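Importin subunit beta-1 (Saccharomyces cerevisiae, PDB 5OWU) carries proteins into the nucleus as the importin beta subunit, pairing with importin alpha, which recognises the classical nuclear localization signal of the cargo. Local coordinates at residues Glu615-Ser623 and Pro654-Phe662; Leu755-His766 and Ala801-Met812. All blocks are in the same frame, centred on the assembly; numbering follows the deposited sequence. Where two conformers were deposited one is given.

How the interactions relate
Both interactions hold the second helices of successive HEAT repeats side by side: interaction 1 joins repeats 14 and 15, interaction 2 joins repeats 17 and 18. They follow each other along the chain, with centres about 28 Å apart, and do not come closer than about 10 Å between nearest atoms. Interaction 1 is partly buried and mixed in chemistry, with a threonine-aspartate bond and a bridging water beside a layer of aromatic and aliphatic groups, between almost parallel helices. Interaction 2 is buried and more widely crossed. Its helices exchange no hydrogen bond, and interlocked apolar side chains, among them a methionine, hold them, while the polar ends of Y758 and D808 turn to other helices.

Interaction 1 (Glu615-Ser623 and Pro654-Phe662); sequences EDDVFYAIS and PVSITAVGF
T658 reaches helix 615-623 with both branches of its side chain. With chi1 at -53°, OG1 lies beside its own backbone N and donates to D616 OD1; at 2.4 Å this hydrogen bond is very short, and its exact length is doubtful. D616 meets it with CG anti to the backbone N (chi1 -163°), which swings the carboxylate across toward the second helix. The other branch, CG2, sits over the middle of the Y620 ring, a CH-pi contact of 3.5 Å from CG2 to the centroid in one of the two Y620 conformers, so the contact is not certain to be permanent. The same methyl also meets F619 CB at 3.6 Å.

One turn on, a water bridges the helices, donating to S623 OG (3.0 Å) and to T658 O (2.6 Å). S623 OG in turn donates to F619 O at 2.8 Å, reaching that carbonyl from the face opposite S623 N, and its oxygen lies at the edge of the F662 ring, in its plane. On the apolar side of the interface, V655 CG2 lies over one face of the F619 ring, near its rim, and 3.7 Å from E615 CD.

The two helix segments run almost parallel, 5° apart. Helix 637-649 packs against this apolar side, where F640 meets F662 edge-to-face and also touches F619 and I622; helix 595-607 covers V618 and I622, and helix 698-713 continues the stack beyond I657 and V660.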
loop_
_atom_site.group_PDB
_atom_site.type_symbol
_atom_site.label_atom_id
_atom_site.label_comp_id
_atom_site.label_asym_id
_atom_site.label_seq_id
_atom_site.Cartn_x
_atom_site.Cartn_y
_atom_site.Cartn_z
ATOM N N GLU A 615 18.314 -15.922 -9.154
ATOM C CA GLU A 615 19.142 -16.317 -8.016
ATOM C C GLU A 615 18.401 -16.141 -6.697
ATOM O O GLU A 615 18.677 -16.856 -5.733
ATOM C CB GLU A 615 20.459 -15.533 -7.998
ATOM C CG GLU A 615 20.322 -14.024 -7.881
ATOM C CD GLU A 615 21.668 -13.320 -7.735
ATOM O OE1 GLU A 615 22.683 -13.994 -7.439
ATOM O OE2 GLU A 615 21.708 -12.086 -7.917
ATOM N N ASP A 616 17.471 -15.191 -6.629
ATOM C CA ASP A 616 16.674 -15.013 -5.420
ATOM C C ASP A 616 15.858 -16.267 -5.110
ATOM O O ASP A 616 15.881 -16.783 -3.982
ATOM C CB ASP A 616 15.766 -13.795 -5.593
ATOM C CG ASP A 616 15.208 -13.295 -4.283
ATOM O OD1 ASP A 616 15.992 -13.154 -3.321
ATOM O OD2 ASP A 616 13.985 -13.038 -4.218
ATOM N N ASP A 617 15.132 -16.778 -6.109
ATOM C CA ASP A 617 14.347 -17.993 -5.916
ATOM C C ASP A 617 15.235 -19.212 -5.682
ATOM O O ASP A 617 14.847 -20.135 -4.947
ATOM C CB ASP A 617 13.438 -18.200 -7.122
ATOM C CG ASP A 617 12.463 -17.050 -7.308
ATOM O OD1 ASP A 617 11.860 -16.612 -6.305
ATOM O OD2 ASP A 617 12.323 -16.567 -8.447
ATOM N N VAL A 618 16.432 -19.227 -6.276
ATOM C CA VAL A 618 17.367 -20.314 -6.009
ATOM C C VAL A 618 17.810 -20.273 -4.557
ATOM O O VAL A 618 17.908 -21.308 -3.895
ATOM C CB VAL A 618 18.574 -20.242 -6.963
ATOM C CG1 VAL A 618 19.592 -21.318 -6.609
ATOM C CG2 VAL A 618 18.126 -20.395 -8.410
ATOM N N PHE A 619 18.097 -19.080 -4.045
ATOM C CA PHE A 619 18.495 -18.942 -2.652
ATOM C C PHE A 619 17.369 -19.355 -1.720
ATOM O O PHE A 619 17.617 -19.959 -0.674
ATOM C CB PHE A 619 18.921 -17.502 -2.372
ATOM C CG PHE A 619 20.390 -17.270 -2.537
ATOM C CD1 PHE A 619 20.977 -17.320 -3.788
ATOM C CD2 PHE A 619 21.185 -17.008 -1.437
ATOM C CE1 PHE A 619 22.343 -17.113 -3.936
ATOM C CE2 PHE A 619 22.541 -16.794 -1.579
ATOM C CZ PHE A 619 23.120 -16.849 -2.831
ATOM N N TYR A 620 16.123 -19.022 -2.072
ATOM C CA TYR A 620 14.988 -19.481 -1.276
ATOM C C TYR A 620 14.946 -21.004 -1.214
ATOM O O TYR A 620 14.710 -21.589 -0.145
ATOM C CB TYR A 620 13.679 -18.928 -1.853
ATOM C CG TYR A 620 13.346 -17.511 -1.415
ATOM C CD1 TYR A 620 13.346 -17.160 -0.069
ATOM C CD2 TYR A 620 13.029 -16.527 -2.345
ATOM C CE1 TYR A 620 13.042 -15.873 0.337
ATOM C CE2 TYR A 620 12.724 -15.234 -1.945
ATOM C CZ TYR A 620 12.735 -14.914 -0.604
ATOM O OH TYR A 620 12.436 -13.636 -0.196
ATOM N N ALA A 621 15.195 -21.670 -2.345
ATOM C CA ALA A 621 15.144 -23.130 -2.340
ATOM C C ALA A 621 16.340 -23.728 -1.602
ATOM O O ALA A 621 16.211 -24.749 -0.911
ATOM C CB ALA A 621 15.077 -23.656 -3.770
ATOM N N ILE A 622 17.513 -23.112 -1.740
ATOM C CA ILE A 622 18.685 -23.576 -1.003
ATOM C C ILE A 622 18.442 -23.431 0.490
ATOM O O ILE A 622 18.752 -24.329 1.278
ATOM C CB ILE A 622 19.941 -22.807 -1.454
ATOM C CG1 ILE A 622 20.295 -23.185 -2.898
ATOM C CG2 ILE A 622 21.111 -23.084 -0.509
ATOM C CD1 ILE A 622 21.436 -22.397 -3.479
ATOM N N SER A 623 17.867 -22.303 0.898
ATOM C CA SER A 623 17.550 -22.101 2.305
ATOM C C SER A 623 16.594 -23.171 2.810
ATOM O O SER A 623 16.792 -23.717 3.900
ATOM C CB SER A 623 16.958 -20.711 2.514
ATOM O OG SER A 623 17.885 -19.714 2.129
ATOM N N PRO A 654 17.743 -7.477 -4.123
ATOM C CA PRO A 654 16.959 -8.231 -3.130
ATOM C C PRO A 654 17.582 -9.562 -2.746
ATOM O O PRO A 654 17.133 -10.179 -1.772
ATOM C CB PRO A 654 15.608 -8.429 -3.829
ATOM C CG PRO A 654 15.926 -8.374 -5.278
ATOM C CD PRO A 654 17.038 -7.376 -5.413
ATOM N N VAL A 655 18.607 -10.017 -3.469
ATOM C CA VAL A 655 19.246 -11.290 -3.149
ATOM C C VAL A 655 19.883 -11.248 -1.765
ATOM O O VAL A 655 20.022 -12.286 -1.105
ATOM C CB VAL A 655 20.281 -11.646 -4.238
ATOM C CG1 VAL A 655 21.520 -10.762 -4.124
ATOM C CG2 VAL A 655 20.653 -13.118 -4.174
ATOM N N SER A 656 20.283 -10.061 -1.300
ATOM C CA SER A 656 20.923 -9.964 0.010
ATOM C C SER A 656 19.925 -10.249 1.126
ATOM O O SER A 656 20.276 -10.874 2.135
ATOM C CB SER A 656 21.551 -8.582 0.190
ATOM O OG SER A 656 20.564 -7.562 0.161
ATOM N N ILE A 657 18.677 -9.806 0.959
ATOM C CA ILE A 657 17.628 -10.119 1.928
ATOM C C ILE A 657 17.469 -11.626 2.056
ATOM O O ILE A 657 17.402 -12.179 3.163
ATOM C CB ILE A 657 16.297 -9.466 1.515
ATOM C CG1 ILE A 657 16.465 -7.965 1.249
ATOM C CG2 ILE A 657 15.223 -9.731 2.579
ATOM C CD1 ILE A 657 16.754 -7.169 2.460
ATOM N N THR A 658 17.383 -12.311 0.916
ATOM C CA THR A 658 17.174 -13.751 0.934
ATOM C C THR A 658 18.394 -14.475 1.485
ATOM O O THR A 658 18.250 -15.498 2.162
ATOM C CB THR A 658 16.830 -14.235 -0.474
ATOM O OG1 THR A 658 15.737 -13.457 -0.982
ATOM C CG2 THR A 658 16.432 -15.699 -0.458
ATOM N N ALA A 659 19.593 -13.949 1.228
ATOM C CA ALA A 659 20.795 -14.525 1.821
ATOM C C ALA A 659 20.779 -14.378 3.344
ATOM O O ALA A 659 21.164 -15.306 4.077
ATOM C CB ALA A 659 22.036 -13.871 1.208
ATOM N N VAL A 660 20.315 -13.227 3.844
ATOM C CA VAL A 660 20.084 -13.098 5.282
ATOM C C VAL A 660 19.098 -14.158 5.746
ATOM O O VAL A 660 19.229 -14.711 6.845
ATOM C CB VAL A 660 19.588 -11.686 5.640
ATOM C CG1 VAL A 660 19.181 -11.621 7.116
ATOM C CG2 VAL A 660 20.660 -10.655 5.361
ATOM N N GLY A 661 18.087 -14.450 4.925
ATOM C CA GLY A 661 17.150 -15.507 5.272
ATOM C C GLY A 661 17.803 -16.871 5.333
ATOM O O GLY A 661 17.384 -17.735 6.113
ATOM N N PHE A 662 18.827 -17.095 4.508
ATOM C CA PHE A 662 19.628 -18.306 4.646
ATOM C C PHE A 662 20.299 -18.355 6.010
ATOM O O PHE A 662 20.271 -19.386 6.696
ATOM C CB PHE A 662 20.683 -18.378 3.544
ATOM C CG PHE A 662 21.606 -19.558 3.672
ATOM C CD1 PHE A 662 21.243 -20.794 3.172
ATOM C CD2 PHE A 662 22.830 -19.431 4.301
ATOM C CE1 PHE A 662 22.089 -21.885 3.290
ATOM C CE2 PHE A 662 23.680 -20.518 4.426
ATOM C CZ PHE A 662 23.307 -21.747 3.919
HETATM O O HOH W 1 16.271 -17.240 2.371
#

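Interaction 2 (Leu755-His766 and Ala801-Met812); sequences LDAYVGIVAGLH and AAVGLIGDIAAM
D808, whose OD1 accepts a hydrogen bond from the indole NE1 of W850 in helix 842-860, lays its CB against V762 CG1 at 4.2 Å. No hydrogen bond joins 755-766 to 801-812, and the contact rests on two reciprocal knobs. V762 fits into the hole formed by L805, D808, I809 and M812. Its CG1, anti to the backbone N (chi1 171°), touches I809 CG1 at 4.0 Å and M812 SD at 3.8 Å, while CG2 abuts L805 CD2. In return L805 enters the hole lined by L755, Y758, V759 and V762, and its two methyls divide the work. CD1 meets L755 CD1 at 3.5 Å, where the L755 and L805 side chains run past one another head to tail, and it also nears Y758 CB. CD2 lies 3.8 Å from Y758 O, on the backbone side of the hole.

At one end A801 CB rests on L755 CD2 at 3.8 Å, with V759 CG2 beside it. At the other end the M812 chain bends about its CG-SD bond (chi3 58°), bringing CE to 3.2 Å from L765 O, just past the end of helix 755-764. Y758 points its ring away from the interface, and its OH is hydrogen-bonded to Q732 OE1 of helix 718-732. Helix 776-788 closes one side through F782 on L755, I783 on L805 and I779 on I809.

The helix segments cross at 30° with axes 10.2 Å apart. Such near-parallel stacking of the second helices of successive repeats, made here between HEAT 17 and HEAT 18 by two knobs, is characteristic of the HEAT-repeat superhelix of importin beta, whose second helices line the concave inner surface.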
loop_
_atom_site.group_PDB
_atom_site.type_symbol
_atom_site.label_atom_id
_atom_site.label_comp_id
_atom_site.label_asym_id
_atom_site.label_seq_id
_atom_site.Cartn_x
_atom_site.Cartn_y
_atom_site.Cartn_z
ATOM N N LEU A 755 11.604 -5.953 17.446
ATOM C CA LEU A 755 10.945 -6.924 18.317
ATOM C C LEU A 755 11.544 -8.317 18.144
ATOM O O LEU A 755 11.807 -9.011 19.136
ATOM C CB LEU A 755 9.442 -6.944 18.040
ATOM C CG LEU A 755 8.602 -7.926 18.867
ATOM C CD1 LEU A 755 8.828 -7.749 20.362
ATOM C CD2 LEU A 755 7.122 -7.744 18.515
ATOM N N ASP A 756 11.769 -8.745 16.893
ATOM C CA ASP A 756 12.455 -10.018 16.659
ATOM C C ASP A 756 13.795 -10.054 17.393
ATOM O O ASP A 756 14.129 -11.034 18.078
ATOM C CB ASP A 756 12.700 -10.239 15.160
ATOM C CG ASP A 756 11.440 -10.588 14.390
ATOM O OD1 ASP A 756 10.454 -11.025 15.011
ATOM O OD2 ASP A 756 11.458 -10.445 13.150
ATOM N N ALA A 757 14.589 -8.997 17.226
ATOM C CA ALA A 757 15.917 -8.956 17.832
ATOM C C ALA A 757 15.834 -9.144 19.339
ATOM O O ALA A 757 16.569 -9.957 19.917
ATOM C CB ALA A 757 16.609 -7.639 17.487
ATOM N N TYR A 758 14.934 -8.401 19.996
ATOM C CA TYR A 758 14.847 -8.467 21.451
ATOM C C TYR A 758 14.344 -9.828 21.915
ATOM O O TYR A 758 14.782 -10.334 22.957
ATOM C CB TYR A 758 13.937 -7.354 21.987
ATOM C CG TYR A 758 14.510 -5.949 21.895
ATOM C CD1 TYR A 758 15.883 -5.729 21.819
ATOM C CD2 TYR A 758 13.672 -4.838 21.887
ATOM C CE1 TYR A 758 16.399 -4.454 21.735
ATOM C CE2 TYR A 758 14.181 -3.557 21.802
ATOM C CZ TYR A 758 15.545 -3.371 21.725
ATOM O OH TYR A 758 16.062 -2.101 21.639
ATOM N N VAL A 759 13.408 -10.428 21.174
ATOM C CA VAL A 759 12.934 -11.762 21.539
ATOM C C VAL A 759 14.090 -12.751 21.505
ATOM O O VAL A 759 14.306 -13.526 22.448
ATOM C CB VAL A 759 11.794 -12.197 20.601
ATOM C CG1 VAL A 759 11.476 -13.690 20.751
ATOM C CG2 VAL A 759 10.560 -11.386 20.882
ATOM N N GLY A 760 14.854 -12.737 20.413
ATOM C CA GLY A 760 15.963 -13.664 20.295
ATOM C C GLY A 760 17.027 -13.432 21.352
ATOM O O GLY A 760 17.608 -14.380 21.882
ATOM N N ILE A 761 17.292 -12.164 21.676
ATOM C CA ILE A 761 18.331 -11.839 22.652
ATOM C C ILE A 761 17.908 -12.287 24.043
ATOM O O ILE A 761 18.683 -12.902 24.782
ATOM C CB ILE A 761 18.643 -10.332 22.607
ATOM C CG1 ILE A 761 19.488 -10.027 21.373
ATOM C CG2 ILE A 761 19.361 -9.868 23.863
ATOM C CD1 ILE A 761 19.615 -8.543 21.055
ATOM N N VAL A 762 16.665 -11.994 24.417
ATOM C CA VAL A 762 16.191 -12.389 25.737
ATOM C C VAL A 762 16.149 -13.910 25.855
ATOM O O VAL A 762 16.471 -14.468 26.909
ATOM C CB VAL A 762 14.824 -11.738 26.012
ATOM C CG1 VAL A 762 14.188 -12.296 27.279
ATOM C CG2 VAL A 762 15.016 -10.243 26.133
ATOM N N ALA A 763 15.775 -14.606 24.777
ATOM C CA ALA A 763 15.827 -16.067 24.797
ATOM C C ALA A 763 17.259 -16.563 24.957
ATOM O O ALA A 763 17.537 -17.442 25.779
ATOM C CB ALA A 763 15.208 -16.641 23.523
ATOM N N GLY A 764 18.187 -16.012 24.176
ATOM C CA GLY A 764 19.560 -16.486 24.222
ATOM C C GLY A 764 20.241 -16.225 25.548
ATOM O O GLY A 764 21.032 -17.048 26.015
ATOM N N LEU A 765 19.936 -15.095 26.182
ATOM C CA LEU A 765 20.556 -14.715 27.441
ATOM C C LEU A 765 19.671 -15.026 28.639
ATOM O O LEU A 765 19.819 -14.392 29.690
ATOM C CB LEU A 765 20.912 -13.231 27.415
ATOM C CG LEU A 765 21.780 -12.802 26.233
ATOM C CD1 LEU A 765 22.078 -11.311 26.325
ATOM C CD2 LEU A 765 23.069 -13.616 26.177
ATOM N N HIS A 766 18.772 -16.004 28.495
ATOM C CA HIS A 766 17.865 -16.372 29.576
ATOM C C HIS A 766 18.610 -16.641 30.877
ATOM O O HIS A 766 18.093 -16.353 31.961
ATOM C CB HIS A 766 17.055 -17.601 29.149
ATOM C CG HIS A 766 16.191 -18.175 30.228
ATOM N ND1 HIS A 766 16.613 -19.191 31.058
ATOM C CD2 HIS A 766 14.919 -17.890 30.598
ATOM C CE1 HIS A 766 15.643 -19.499 31.902
ATOM N NE2 HIS A 766 14.604 -18.727 31.641
ATOM N N ALA A 801 4.403 -11.510 21.111
ATOM C CA ALA A 801 5.834 -11.419 21.379
ATOM C C ALA A 801 6.141 -10.345 22.422
ATOM O O ALA A 801 6.964 -10.564 23.317
ATOM C CB ALA A 801 6.590 -11.152 20.081
ATOM N N ALA A 802 5.486 -9.184 22.337
ATOM C CA ALA A 802 5.801 -8.087 23.254
ATOM C C ALA A 802 5.392 -8.413 24.689
ATOM O O ALA A 802 6.172 -8.222 25.639
ATOM C CB ALA A 802 5.118 -6.806 22.780
ATOM N N VAL A 803 4.160 -8.885 24.877
ATOM C CA VAL A 803 3.734 -9.246 26.225
ATOM C C VAL A 803 4.565 -10.430 26.726
ATOM O O VAL A 803 4.897 -10.521 27.924
ATOM C CB VAL A 803 2.211 -9.509 26.226
ATOM C CG1 VAL A 803 1.876 -10.869 25.646
ATOM C CG2 VAL A 803 1.639 -9.359 27.616
ATOM N N GLY A 804 4.968 -11.318 25.811
ATOM C CA GLY A 804 5.913 -12.363 26.174
ATOM C C GLY A 804 7.221 -11.810 26.715
ATOM O O GLY A 804 7.760 -12.318 27.699
ATOM N N LEU A 805 7.753 -10.766 26.073
ATOM C CA LEU A 805 8.947 -10.107 26.593
ATOM C C LEU A 805 8.717 -9.595 28.003
ATOM O O LEU A 805 9.593 -9.723 28.872
ATOM C CB LEU A 805 9.356 -8.945 25.687
ATOM C CG LEU A 805 10.153 -9.262 24.427
ATOM C CD1 LEU A 805 10.247 -8.013 23.566
ATOM C CD2 LEU A 805 11.543 -9.781 24.783
ATOM N N ILE A 806 7.553 -8.984 28.251
ATOM C CA ILE A 806 7.272 -8.487 29.600
ATOM C C ILE A 806 7.422 -9.622 30.607
ATOM O O ILE A 806 8.110 -9.495 31.637
ATOM C CB ILE A 806 5.871 -7.849 29.658
ATOM C CG1 ILE A 806 5.789 -6.660 28.694
ATOM C CG2 ILE A 806 5.555 -7.390 31.081
ATOM C CD1 ILE A 806 4.401 -6.014 28.603
ATOM N N GLY A 807 6.827 -10.774 30.289
ATOM C CA GLY A 807 6.863 -11.895 31.218
ATOM C C GLY A 807 8.249 -12.494 31.393
ATOM O O GLY A 807 8.714 -12.688 32.522
ATOM N N ASP A 808 8.921 -12.812 30.282
ATOM C CA ASP A 808 10.219 -13.485 30.355
ATOM C C ASP A 808 11.260 -12.606 31.036
ATOM O O ASP A 808 12.017 -13.069 31.901
ATOM C CB ASP A 808 10.694 -13.870 28.954
ATOM C CG ASP A 808 9.731 -14.804 28.236
ATOM O OD1 ASP A 808 8.848 -15.391 28.899
ATOM O OD2 ASP A 808 9.869 -14.959 27.002
ATOM N N ILE A 809 11.324 -11.330 30.653
ATOM C CA ILE A 809 12.260 -10.435 31.321
ATOM C C ILE A 809 11.953 -10.388 32.809
ATOM O O ILE A 809 12.864 -10.481 33.645
ATOM C CB ILE A 809 12.231 -9.037 30.678
ATOM C CG1 ILE A 809 12.782 -9.119 29.251
ATOM C CG2 ILE A 809 13.049 -8.046 31.511
ATOM C CD1 ILE A 809 12.644 -7.843 28.441
ATOM N N ALA A 810 10.665 -10.287 33.171
ATOM C CA ALA A 810 10.314 -10.336 34.588
ATOM C C ALA A 810 10.868 -11.594 35.251
ATOM O O ALA A 810 11.428 -11.533 36.350
ATOM C CB ALA A 810 8.801 -10.278 34.766
ATOM N N ALA A 811 10.721 -12.748 34.597
ATOM C CA ALA A 811 11.164 -14.002 35.197
ATOM C C ALA A 811 12.677 -14.051 35.350
ATOM O O ALA A 811 13.189 -14.763 36.218
ATOM C CB ALA A 811 10.696 -15.181 34.347
ATOM N N MET A 812 13.410 -13.329 34.503
ATOM C CA MET A 812 14.865 -13.380 34.574
ATOM C C MET A 812 15.418 -12.643 35.787
ATOM O O MET A 812 16.546 -12.921 36.209
ATOM C CB MET A 812 15.471 -12.792 33.307
ATOM C CG MET A 812 15.338 -13.684 32.096
ATOM S SD MET A 812 15.979 -12.896 30.628
ATOM C CE MET A 812 17.670 -12.583 31.124
#